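Local coordinates for BolA like protein (Arabidopsis thaliana, PDB 4PUG) that may act, alone or with glutaredoxin, in redox-regulated transcription or iron-sulfur cluster biogenesis, and binds a labile iron-sulfur cluster as a glutaredoxin heterodimer, at residues A[5-8]-A[9-12]; A[74-77]-A[78-81]; A[55-58]-A[59-62]; A[87-90]-A[91-95]. One frame throughout, in Å; residues are numbered along the deposited sequence.

Interaction 1. Residues A[5-8]-A[9-12]; sequences NRAS and RMRE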
loop_
_atom_site.group_PDB
_atom_site.type_symbol
_atom_site.label_atom_id
_atom_site.label_comp_id
_atom_site.label_asym_id
_atom_site.label_seq_id
_atom_site.Cartn_x
_atom_site.Cartn_y
_atom_site.Cartn_z
ATOM N N ASN A 5 -10.818 4.049 6.744
ATOM C CA ASN A 5 -10.035 2.850 7.042
ATOM C C ASN A 5 -8.590 2.918 6.536
ATOM O O ASN A 5 -8.152 3.950 6.027
ATOM C CB ASN A 5 -10.745 1.582 6.538
ATOM C CG ASN A 5 -11.000 1.598 5.037
ATOM O OD1 ASN A 5 -10.325 2.296 4.280
ATOM N ND2 ASN A 5 -11.984 0.816 4.601
ATOM N N ARG A 6 -7.858 1.817 6.685
ATOM C CA ARG A 6 -6.458 1.761 6.266
ATOM C C ARG A 6 -6.296 1.897 4.753
ATOM O O ARG A 6 -5.396 2.593 4.279
ATOM C CB ARG A 6 -5.789 0.473 6.761
ATOM C CG ARG A 6 -4.501 0.113 6.028
ATOM C CD ARG A 6 -3.602 -0.777 6.872
ATOM N NE ARG A 6 -3.183 -0.099 8.094
ATOM C CZ ARG A 6 -3.519 -0.487 9.320
ATOM N NH1 ARG A 6 -4.272 -1.564 9.498
ATOM N NH2 ARG A 6 -3.092 0.202 10.371
ATOM N N ALA A 7 -7.170 1.233 4.002
ATOM C CA ALA A 7 -7.120 1.280 2.544
ATOM C C ALA A 7 -7.215 2.718 2.027
ATOM O O ALA A 7 -6.419 3.147 1.186
ATOM C CB ALA A 7 -8.219 0.411 1.949
ATOM N N SER A 8 -8.185 3.458 2.555
ATOM C CA SER A 8 -8.373 4.857 2.199
ATOM C C SER A 8 -7.166 5.718 2.562
ATOM O O SER A 8 -6.763 6.569 1.774
ATOM C CB SER A 8 -9.633 5.427 2.854
ATOM O OG SER A 8 -9.511 5.458 4.261
ATOM N N ARG A 9 -6.597 5.507 3.747
ATOM C CA ARG A 9 -5.436 6.288 4.173
ATOM C C ARG A 9 -4.265 6.044 3.240
ATOM O O ARG A 9 -3.607 6.981 2.793
ATOM C CB ARG A 9 -5.029 5.953 5.612
ATOM C CG ARG A 9 -6.011 6.419 6.671
ATOM C CD ARG A 9 -5.395 6.389 8.063
ATOM N NE ARG A 9 -4.928 5.057 8.439
ATOM C CZ ARG A 9 -5.698 4.122 8.985
ATOM N NH1 ARG A 9 -6.981 4.368 9.216
ATOM N NH2 ARG A 9 -5.188 2.939 9.297
ATOM N N MET A 10 -4.013 4.774 2.948
ATOM C CA MET A 10 -2.950 4.411 2.023
ATOM C C MET A 10 -3.164 5.033 0.648
ATOM O O MET A 10 -2.233 5.591 0.073
ATOM C CB MET A 10 -2.808 2.893 1.918
ATOM C CG MET A 10 -2.363 2.239 3.213
ATOM S SD MET A 10 -2.191 0.449 3.099
ATOM C CE MET A 10 -3.790 -0.010 2.454
ATOM N N ARG A 11 -4.386 4.952 0.126
ATOM C CA ARG A 11 -4.673 5.559 -1.174
ATOM C C ARG A 11 -4.445 7.065 -1.168
ATOM O O ARG A 11 -3.830 7.601 -2.086
ATOM C CB ARG A 11 -6.094 5.253 -1.653
ATOM C CG ARG A 11 -6.409 5.893 -3.001
ATOM C CD ARG A 11 -7.692 5.355 -3.603
ATOM N NE ARG A 11 -7.646 3.907 -3.774
ATOM C CZ ARG A 11 -7.080 3.292 -4.807
ATOM N NH1 ARG A 11 -6.501 3.995 -5.770
ATOM N NH2 ARG A 11 -7.090 1.967 -4.875
ATOM N N GLU A 12 -4.942 7.739 -0.135
ATOM C CA GLU A 12 -4.781 9.183 -0.009
ATOM C C GLU A 12 -3.309 9.559 0.015
ATOM O O GLU A 12 -2.861 10.390 -0.774
ATOM C CB GLU A 12 -5.484 9.703 1.251
ATOM C CG GLU A 12 -5.429 11.222 1.421
ATOM C CD GLU A 12 -4.244 11.689 2.255
ATOM O OE1 GLU A 12 -3.522 10.828 2.798
ATOM O OE2 GLU A 12 -4.036 12.916 2.372
#

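Interaction 2. Residues A[74-77]-A[78-81]; sequences REEL and DTGL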
loop_
_atom_site.group_PDB
_atom_site.type_symbol
_atom_site.label_atom_id
_atom_site.label_comp_id
_atom_site.label_asym_id
_atom_site.label_seq_id
_atom_site.Cartn_x
_atom_site.Cartn_y
_atom_site.Cartn_z
ATOM N N ARG A 74 5.008 4.041 6.725
ATOM C CA ARG A 74 5.594 3.634 8.001
ATOM C C ARG A 74 4.584 3.644 9.149
ATOM O O ARG A 74 4.599 2.756 10.000
ATOM C CB ARG A 74 6.798 4.512 8.350
ATOM C CG ARG A 74 7.521 4.086 9.619
ATOM C CD ARG A 74 8.772 4.917 9.842
ATOM N NE ARG A 74 9.721 4.774 8.741
ATOM C CZ ARG A 74 10.459 5.768 8.257
ATOM N NH1 ARG A 74 10.359 6.985 8.775
ATOM N NH2 ARG A 74 11.298 5.547 7.254
ATOM N N GLU A 75 3.712 4.650 9.168
ATOM C CA GLU A 75 2.683 4.746 10.200
ATOM C C GLU A 75 1.750 3.542 10.163
ATOM O O GLU A 75 1.382 2.998 11.205
ATOM C CB GLU A 75 1.873 6.035 10.047
ATOM C CG GLU A 75 0.694 6.140 11.004
ATOM C CD GLU A 75 -0.082 7.431 10.838
ATOM O OE1 GLU A 75 -0.491 7.743 9.700
ATOM O OE2 GLU A 75 -0.284 8.135 11.849
ATOM N N GLU A 76 1.369 3.131 8.959
ATOM C CA GLU A 76 0.485 1.983 8.796
ATOM C C GLU A 76 1.164 0.693 9.249
ATOM O O GLU A 76 0.535 -0.160 9.873
ATOM C CB GLU A 76 0.001 1.862 7.348
ATOM C CG GLU A 76 -0.720 3.100 6.817
ATOM C CD GLU A 76 -1.970 3.451 7.610
ATOM O OE1 GLU A 76 -2.547 2.554 8.262
ATOM O OE2 GLU A 76 -2.380 4.630 7.577
ATOM N N LEU A 77 2.453 0.563 8.944
ATOM C CA LEU A 77 3.226 -0.611 9.344
ATOM C C LEU A 77 3.365 -0.712 10.861
ATOM O O LEU A 77 3.567 -1.798 11.404
ATOM C CB LEU A 77 4.610 -0.584 8.699
ATOM C CG LEU A 77 4.658 -0.812 7.190
ATOM C CD1 LEU A 77 6.025 -0.440 6.650
ATOM C CD2 LEU A 77 4.326 -2.260 6.861
ATOM N N ASP A 78 3.260 0.426 11.538
ATOM C CA ASP A 78 3.369 0.463 12.991
ATOM C C ASP A 78 2.010 0.321 13.667
ATOM O O ASP A 78 1.932 0.171 14.885
ATOM C CB ASP A 78 4.031 1.765 13.446
ATOM C CG ASP A 78 5.463 1.888 12.973
ATOM O OD1 ASP A 78 6.080 0.847 12.669
ATOM O OD2 ASP A 78 5.975 3.026 12.910
ATOM N N THR A 79 0.937 0.369 12.881
ATOM C CA THR A 79 -0.407 0.399 13.458
ATOM C C THR A 79 -1.379 -0.649 12.911
ATOM O O THR A 79 -2.589 -0.427 12.925
ATOM C CB THR A 79 -1.065 1.789 13.296
ATOM O OG1 THR A 79 -1.091 2.151 11.909
ATOM C CG2 THR A 79 -0.304 2.850 14.084
ATOM N N GLY A 80 -0.870 -1.783 12.435
ATOM C CA GLY A 80 -1.744 -2.855 11.985
ATOM C C GLY A 80 -1.368 -3.546 10.684
ATOM O O GLY A 80 -1.769 -4.685 10.447
ATOM N N LEU A 81 -0.608 -2.864 9.834
ATOM C CA LEU A 81 -0.209 -3.441 8.552
ATOM C C LEU A 81 0.936 -4.437 8.723
ATOM O O LEU A 81 2.083 -4.050 8.952
ATOM C CB LEU A 81 0.171 -2.339 7.562
ATOM C CG LEU A 81 0.564 -2.741 6.138
ATOM C CD1 LEU A 81 -0.427 -3.733 5.548
ATOM C CD2 LEU A 81 0.661 -1.499 5.267
#

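Interaction 3. Residues A[55-58]-A[59-62]; sequences KGFE and GMNL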
loop_
_atom_site.group_PDB
_atom_site.type_symbol
_atom_site.label_atom_id
_atom_site.label_comp_id
_atom_site.label_asym_id
_atom_site.label_seq_id
_atom_site.Cartn_x
_atom_site.Cartn_y
_atom_site.Cartn_z
ATOM N N LYS A 55 5.518 8.631 -12.280
ATOM C CA LYS A 55 6.729 9.180 -12.897
ATOM C C LYS A 55 7.814 9.518 -11.878
ATOM O O LYS A 55 8.973 9.735 -12.238
ATOM C CB LYS A 55 6.396 10.444 -13.692
ATOM C CG LYS A 55 5.534 10.218 -14.918
ATOM C CD LYS A 55 4.989 11.536 -15.451
ATOM C CE LYS A 55 4.251 11.338 -16.764
ATOM N NZ LYS A 55 3.637 12.604 -17.252
ATOM N N GLY A 56 7.431 9.576 -10.606
ATOM C CA GLY A 56 8.364 9.888 -9.538
ATOM C C GLY A 56 9.428 8.824 -9.341
ATOM O O GLY A 56 10.424 9.056 -8.657
ATOM N N PHE A 57 9.217 7.657 -9.944
ATOM C CA PHE A 57 10.149 6.535 -9.825
ATOM C C PHE A 57 11.286 6.585 -10.846
ATOM O O PHE A 57 12.223 5.788 -10.773
ATOM C CB PHE A 57 9.404 5.206 -9.960
ATOM C CG PHE A 57 8.467 4.920 -8.824
ATOM C CD1 PHE A 57 8.813 5.248 -7.525
ATOM C CD2 PHE A 57 7.236 4.328 -9.056
ATOM C CE1 PHE A 57 7.951 4.987 -6.474
ATOM C CE2 PHE A 57 6.368 4.064 -8.014
ATOM C CZ PHE A 57 6.727 4.394 -6.719
ATOM N N GLU A 58 11.195 7.513 -11.796
ATOM C CA GLU A 58 12.212 7.662 -12.837
ATOM C C GLU A 58 13.612 7.891 -12.271
ATOM O O GLU A 58 13.828 8.797 -11.466
ATOM C CB GLU A 58 11.843 8.801 -13.787
ATOM C CG GLU A 58 11.155 8.344 -15.061
ATOM C CD GLU A 58 10.272 9.419 -15.661
ATOM O OE1 GLU A 58 10.451 10.605 -15.313
ATOM O OE2 GLU A 58 9.390 9.073 -16.474
ATOM N N GLY A 59 14.557 7.058 -12.699
ATOM C CA GLY A 59 15.934 7.166 -12.251
ATOM C C GLY A 59 16.197 6.496 -10.916
ATOM O O GLY A 59 17.323 6.506 -10.418
ATOM N N MET A 60 15.156 5.916 -10.329
ATOM C CA MET A 60 15.312 5.206 -9.069
ATOM C C MET A 60 15.517 3.724 -9.325
ATOM O O MET A 60 14.791 3.118 -10.111
ATOM C CB MET A 60 14.078 5.389 -8.186
ATOM C CG MET A 60 13.800 6.811 -7.736
ATOM S SD MET A 60 12.502 6.817 -6.483
ATOM C CE MET A 60 12.377 8.563 -6.122
ATOM N N ASN A 61 16.504 3.133 -8.661
ATOM C CA ASN A 61 16.615 1.683 -8.662
ATOM C C ASN A 61 15.472 1.117 -7.820
ATOM O O ASN A 61 14.767 1.876 -7.153
ATOM C CB ASN A 61 17.981 1.239 -8.134
ATOM C CG ASN A 61 18.354 1.925 -6.835
ATOM O OD1 ASN A 61 17.486 2.349 -6.076
ATOM N ND2 ASN A 61 19.651 2.040 -6.573
ATOM N N LEU A 62 15.274 -0.196 -7.848
ATOM C CA LEU A 62 14.171 -0.796 -7.097
ATOM C C LEU A 62 14.241 -0.505 -5.596
ATOM O O LEU A 62 13.225 -0.174 -4.971
ATOM C CB LEU A 62 14.091 -2.306 -7.355
ATOM C CG LEU A 62 12.933 -3.081 -6.718
ATOM C CD1 LEU A 62 12.418 -4.134 -7.688
ATOM C CD2 LEU A 62 13.360 -3.731 -5.408
#

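Interaction 4. Residues A[87-90]-A[91-95]; sequences VSKT and PSESP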
loop_
_atom_site.group_PDB
_atom_site.type_symbol
_atom_site.label_atom_id
_atom_site.label_comp_id
_atom_site.label_asym_id
_atom_site.label_seq_id
_atom_site.Cartn_x
_atom_site.Cartn_y
_atom_site.Cartn_z
ATOM N N VAL A 87 4.694 -3.398 -6.004
ATOM C CA VAL A 87 5.154 -3.276 -7.380
ATOM C C VAL A 87 5.187 -1.797 -7.731
ATOM O O VAL A 87 4.153 -1.137 -7.740
ATOM C CB VAL A 87 4.229 -4.011 -8.364
ATOM C CG1 VAL A 87 4.731 -3.832 -9.791
ATOM C CG2 VAL A 87 4.135 -5.486 -8.004
ATOM N N SER A 88 6.375 -1.270 -8.001
ATOM C CA SER A 88 6.521 0.156 -8.272
ATOM C C SER A 88 7.151 0.389 -9.642
ATOM O O SER A 88 8.318 0.061 -9.859
ATOM C CB SER A 88 7.356 0.820 -7.175
ATOM O OG SER A 88 8.591 0.149 -7.003
ATOM N N LYS A 89 6.374 0.947 -10.568
ATOM C CA LYS A 89 6.837 1.118 -11.943
ATOM C C LYS A 89 6.648 2.544 -12.460
ATOM O O LYS A 89 5.952 3.354 -11.847
ATOM C CB LYS A 89 6.117 0.138 -12.879
ATOM C CG LYS A 89 5.943 -1.272 -12.326
ATOM C CD LYS A 89 7.269 -2.007 -12.177
ATOM C CE LYS A 89 7.828 -2.436 -13.523
ATOM N NZ LYS A 89 8.992 -3.351 -13.363
ATOM N N THR A 90 7.279 2.839 -13.594
ATOM C CA THR A 90 7.046 4.083 -14.318
ATOM C C THR A 90 6.046 3.798 -15.439
ATOM O O THR A 90 5.886 2.646 -15.838
ATOM C CB THR A 90 8.359 4.649 -14.908
ATOM O OG1 THR A 90 8.910 3.718 -15.847
ATOM C CG2 THR A 90 9.373 4.912 -13.804
ATOM N N PRO A 91 5.355 4.838 -15.937
ATOM C CA PRO A 91 4.414 4.634 -17.046
ATOM C C PRO A 91 5.076 4.029 -18.283
ATOM O O PRO A 91 4.425 3.285 -19.015
ATOM C CB PRO A 91 3.932 6.052 -17.356
ATOM C CG PRO A 91 4.046 6.768 -16.066
ATOM C CD PRO A 91 5.271 6.206 -15.394
ATOM N N SER A 92 6.347 4.348 -18.508
ATOM C CA SER A 92 7.085 3.799 -19.641
ATOM C C SER A 92 7.290 2.299 -19.472
ATOM O O SER A 92 7.188 1.534 -20.431
ATOM C CB SER A 92 8.436 4.498 -19.792
ATOM O OG SER A 92 8.269 5.885 -20.025
ATOM N N GLU A 93 7.573 1.887 -18.240
ATOM C CA GLU A 93 7.749 0.474 -17.914
ATOM C C GLU A 93 6.432 -0.296 -17.997
ATOM O O GLU A 93 6.417 -1.524 -17.919
ATOM C CB GLU A 93 8.353 0.324 -16.516
ATOM C CG GLU A 93 9.806 0.764 -16.408
ATOM C CD GLU A 93 10.220 1.071 -14.979
ATOM O OE1 GLU A 93 9.357 1.001 -14.077
ATOM O OE2 GLU A 93 11.408 1.389 -14.758
ATOM N N SER A 94 5.329 0.432 -18.157
ATOM C CA SER A 94 3.999 -0.169 -18.179
ATOM C C SER A 94 3.267 0.074 -19.496
ATOM O O SER A 94 3.637 0.960 -20.265
ATOM C CB SER A 94 3.150 0.392 -17.035
ATOM O OG SER A 94 3.734 0.128 -15.775
ATOM N N PRO A 95 2.232 -0.736 -19.767
ATOM C CA PRO A 95 1.238 -0.403 -20.792
ATOM C C PRO A 95 0.366 0.761 -20.334
ATOM O O PRO A 95 -0.395 0.586 -19.377
ATOM C CB PRO A 95 0.391 -1.675 -20.884
ATOM C CG PRO A 95 1.303 -2.761 -20.445
ATOM C CD PRO A 95 2.140 -2.148 -19.355
#

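Interaction 1. Residues A[5-8]-A[9-12]
N5 and R9 meet in the capped first turn of helix 6-18. N5 sits at the N-cap, where its OD1 accepts from S8 N at 3.0 Å in a nearly straight bond. The backbone carbonyl of the same residue is gripped twice. S8 OG donates to N5 O at 2.7 Å, and R9 N donates to N5 O at 3.2 Å. Both donors come from the same face of the carbonyl plane. The regular helical ladder then runs on from R6, A7 and S8 to M10, R11 and E12.

The side chain of R9 folds back along the helix. Its bend at chi3 (-58°) lays one guanidinium face over R6 CA, with R9 NH2 3.5 Å from R6 CA. R9 NH2 also stands over a face of the R6 guanidinium, 3.6 Å from R6 NH2, and the two planes are almost perpendicular (88°). This close meeting of two arginines is probably made tolerable by a shared anion: R6 NE and R9 NE each form a salt bridge with one oxygen of E76. D43 is a further partner of R6.

On the buried side, M10 packs against the aliphatic part of R6. Its chain also bends at chi3 (-53°), which brings M10 CE to 3.6 Å from R6 CG and to 3.6 Å from A7 CA. F48 and I25 of the sheet touch M10 too, and L81 touches both R6 and M10. An asparagine N-cap of this kind is a common start to an alpha helix. Here it begins the N-terminal helix that packs on the sheet of the BolA fold.

Interaction 2. Residues A[74-77]-A[78-81]
L81 turns back onto E76 and L77 where helix 74-78 gives way to the loop before strand 83-89. Its CB lies 3.2 Å from E76 O. CG, placed anti to the backbone N (chi1 -178°), meets the methyl of the neighbouring leucine, L77 CD2, at 3.9 Å. One branch goes further: L81 CD2 reaches E76 CB at 4.0 Å. On its other side this leucine touches R6 and M10 of helix 6-18.

The backbone holds the turn in place. E76 O accepts from T79 N at 3.1 Å and from L81 N at 2.9 Å. These donors come from opposite faces of the carbonyl plane, and T79 N stands well above it. One turn back, T79 OG1 donates to E75 O at 2.7 Å, so the hydroxyl closes on a carbonyl of the last helical turn. D78 N makes weak bonds to R74 O and E75 O. G80 has a phi of 137°, at which a CB would press on the carbonyl oxygen of T79.

The L81 N to E76 O bond, the positive-phi glycine before L81 and the leucine packed back on the helix resemble a Schellman-type C-terminal ending. The second bond of that motif is absent, since G80 N and L77 O are 4.6 Å apart. Here the ending leads into strand 83-89 of the BolA fold.

Interaction 3. Residues A[55-58]-A[59-62]
F57 and M60 are the first and last residues of a type II beta turn in the loop before helix 62-72, with E58 and G59 at its corners. M60 N donates to F57 O at 3.0 Å, from above the carbonyl plane. G59 occupies the third position with a positive phi of 83°. A CB there would clash with E58 O.

The side chain of M60 reaches back across the turn. The backbone puts M60 CB 3.2 Å from F57 O. A chi1 of -64° then turns CG back along the turn, anti to its own carbonyl carbon, and beyond it the chain is fully extended. The straight run carries SD to the rim of the phenyl ring. SD is 4.1 Å from F57 CD1 and near the ring plane, so the sulfur meets an edge and not a face. The terminal methyl goes on to G56, with M60 CE 3.2 Å from G56 O.

The ring of F57 itself turns towards helix 62-72, where it touches R65 and V69, and it also meets T90. L68 of the same helix touches M60, and R65 NE is hydrogen-bonded to M60 O. With an alanine here, the edge of F57 and the carbonyl of G56 would probably lose their cover.

The chemistry is one firm backbone bond plus weakly polar contacts. A sulfur faces ring hydrogens, and a methyl next to that sulfur faces a carbonyl oxygen. No charged group takes part in the contact of M60 with F57 and G56.

Interaction 4. Residues A[87-90]-A[91-95]
T90 and E93 bind each other in both directions. The backbone T90 N donates to E93 OE1 at 2.8 Å, meeting the carboxylate from above its plane. In return, E93 N donates to T90 OG1 at 3.3 Å. This reciprocal pair, three residues apart, is of the capping-box kind, here around a short helical turn at 91-93 that lacks regular helix bonds. A chi1 of 62° sets OG1 between the backbone N and the carbonyl carbon, on the side of E93 N. A weak bond adds to the turn: S94 OG donates to T90 O at 3.3 Å. If a valine replaced T90, E93 N would probably be left without its side-chain acceptor, and the capping box would lose one of its two bonds.

Charge plays a looser part. K89 crosses E93 at about a right angle, and its bends at chi2 and chi3 bring the ammonium group round. K89 NZ is 4.4 Å from E93 OE1, beyond a salt bridge. The true ion pair of this oxygen is with R65.

Packing is close at the proline. T90 CB lies 3.5 Å from P91 CD, a tight fit.

The turn follows directly on strand 83-89, which pairs with strand 47-53. P91 and S94 both touch V53 of that strand. T90 packs on F57 and E58 of the loop between strand 47-53 and helix 62-72, and on R65 of that helix. R65 also binds S88 O, so this arginine links helix, strand and turn.

Along the chain the order is interaction 1, interaction 3, interaction 2, interaction 4. They form two clusters. Interactions 1 and 2 have centres about 12 Å apart and touch, since R9 NE meets E76 OE2 at 2.7 Å. Interactions 3 and 4 have centres about 10 Å apart and also touch, with F57 CD2 3.2 Å from K89 O. Interactions 2 and 4 have centres about 26 Å apart, on opposite sides of the chain's centre, yet strand 83-89 follows helix 74-78. One cluster ties the start of helix 6-18 to the end of helix 74-78. The other ties the loop before helix 62-72 to the end of strand 83-89, within one BolA domain.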